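Local coordinates for agrobacterium tumefaciens DPS (Agrobacterium tumefaciens, PDB 1O9R), which protects DNA from oxidative damage, without binding it, by oxidising iron(II) with hydrogen peroxide and storing the product as a ferric mineral inside a hollow dodecamer, at residues A[94-99]-A[104-109]. Sequence-based numbering, arbitrary orientation.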
# COMPACT_ATOMS: atom_id res chain seq x y z
N LYS A 94 7.07 13.59 38.54
CA LYS A 94 6.10 14.29 39.39
C LYS A 94 4.76 14.35 38.64
O LYS A 94 4.73 14.45 37.40
CB LYS A 94 6.56 15.75 39.52
CG LYS A 94 7.60 16.40 38.73
CD LYS A 94 7.86 16.17 37.25
CE LYS A 94 8.92 15.12 37.03
NZ LYS A 94 8.87 14.25 35.87
N ALA A 95 3.68 14.33 39.41
CA ALA A 95 2.34 14.43 38.82
C ALA A 95 2.23 15.61 37.87
O ALA A 95 2.65 16.76 38.06
CB ALA A 95 1.33 14.65 39.98
N TYR A 96 1.60 15.28 36.70
CA TYR A 96 1.45 16.31 35.67
C TYR A 96 0.31 17.24 36.04
O TYR A 96 -0.79 16.81 36.44
CB TYR A 96 1.13 15.58 34.31
CG TYR A 96 1.31 16.50 33.13
CD1 TYR A 96 2.59 16.71 32.56
CD2 TYR A 96 0.24 17.19 32.60
CE1 TYR A 96 2.79 17.56 31.50
CE2 TYR A 96 0.45 18.07 31.53
CZ TYR A 96 1.70 18.25 30.97
OH TYR A 96 1.94 19.10 29.92
N PRO A 97 0.51 18.54 35.86
CA PRO A 97 -0.56 19.49 36.24
C PRO A 97 -1.79 19.41 35.35
O PRO A 97 -1.63 19.43 34.12
CB PRO A 97 0.13 20.83 36.19
CG PRO A 97 1.26 20.67 35.19
CD PRO A 97 1.72 19.23 35.40
N THR A 98 -2.96 19.34 35.95
CA THR A 98 -4.19 19.24 35.12
C THR A 98 -4.82 20.58 34.88
O THR A 98 -5.90 20.63 34.27
CB THR A 98 -5.18 18.27 35.79
OG1 THR A 98 -5.49 18.69 37.12
CG2 THR A 98 -4.57 16.89 35.87
N ASP A 99 -4.23 21.64 35.37
CA ASP A 99 -4.80 22.97 35.25
C ASP A 99 -3.96 23.91 34.41
O ASP A 99 -4.06 25.13 34.46
CB ASP A 99 -5.03 23.58 36.65
CG ASP A 99 -3.72 23.77 37.38
OD1 ASP A 99 -3.77 24.48 38.42
OD2 ASP A 99 -2.67 23.24 36.96
N HIS A 104 2.96 26.92 25.85
CA HIS A 104 4.30 27.04 26.48
C HIS A 104 4.31 26.32 27.83
O HIS A 104 5.37 25.80 28.18
CB HIS A 104 4.59 28.54 26.69
CG HIS A 104 6.05 28.87 26.86
ND1 HIS A 104 6.51 30.11 26.48
CD2 HIS A 104 7.07 28.16 27.32
CE1 HIS A 104 7.84 30.13 26.72
NE2 HIS A 104 8.21 28.97 27.23
N ASP A 105 3.24 26.38 28.63
CA ASP A 105 3.22 25.73 29.94
C ASP A 105 3.28 24.21 29.82
O ASP A 105 4.01 23.54 30.55
CB ASP A 105 2.00 26.18 30.79
CG ASP A 105 2.03 27.63 31.24
OD1 ASP A 105 3.15 28.10 31.31
OD2 ASP A 105 0.91 28.14 31.45
N HIS A 106 2.60 23.68 28.78
CA HIS A 106 2.72 22.22 28.56
C HIS A 106 4.09 21.90 28.05
O HIS A 106 4.58 20.86 28.49
CB HIS A 106 1.66 21.83 27.48
CG HIS A 106 0.28 21.60 28.03
ND1 HIS A 106 -0.10 20.57 28.86
CD2 HIS A 106 -0.84 22.37 27.88
CE1 HIS A 106 -1.38 20.67 29.20
NE2 HIS A 106 -1.83 21.78 28.62
N LEU A 107 4.65 22.69 27.11
CA LEU A 107 6.01 22.39 26.67
C LEU A 107 7.00 22.37 27.84
O LEU A 107 7.81 21.46 27.89
CB LEU A 107 6.48 23.42 25.64
CG LEU A 107 5.75 23.33 24.27
CD1 LEU A 107 6.06 24.53 23.39
CD2 LEU A 107 6.20 22.03 23.57
N ASP A 108 6.88 23.34 28.78
CA ASP A 108 7.88 23.26 29.88
C ASP A 108 7.66 22.04 30.74
O ASP A 108 8.65 21.43 31.17
CB ASP A 108 7.68 24.55 30.75
CG ASP A 108 8.27 25.78 30.11
OD1 ASP A 108 7.78 26.89 30.52
OD2 ASP A 108 9.18 25.73 29.27
N ALA A 109 6.42 21.63 31.00
CA ALA A 109 6.10 20.47 31.82
C ALA A 109 6.57 19.15 31.13
O ALA A 109 7.11 18.25 31.77
CB ALA A 109 4.62 20.45 32.19
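Tyr96 reaches from the loop to the side of helix 103-130 and meets His106 there through a hydrogen bond, 2.7 Å from Tyr96 OH to His106 ND1; either partner could be the donor. The bond lies close to both ring planes: ND1 near that of the phenol, the hydroxyl near that of the imidazole. The rings are thus almost coplanar, their planes 16° apart, and they meet rim to rim with centroids separated by 5.8 Å, so this is a polar, in-plane meeting and not a stack. With CG anti to the backbone N (chi1 -165°), the tyrosine extends from the loop backbone and carries the hydroxyl across to the helix.

The fold here is the ferritin-like four-helix bundle of Dps, and the segment 94-99 belongs to the connection that runs from the short helix 84-90 into helix 103-130. Tyr96 also packs on Val35, Gln38 and Ala39 of helix 12-42, and His106 touches Ala39 as well, its side chain about 8 Å from that of the iron ligand His40.

Apolar packing lies one helical turn further along. Ala109 CB points at the loop and lies 3.5 Å from Tyr96 CE1, approaching the ring obliquely. Pro97 CD sits over one face of the same ring, 3.6 Å above its plane and offset toward the rim; that CD is also 4.5 Å from Ala109 CB, a looser touch. Arg113, one turn beyond Ala109, joins helix to loop with a hydrogen bond from NE to the carbonyl oxygen of Lys94, while its NH1 bonds the carbonyl oxygen of Ala109 within the helix.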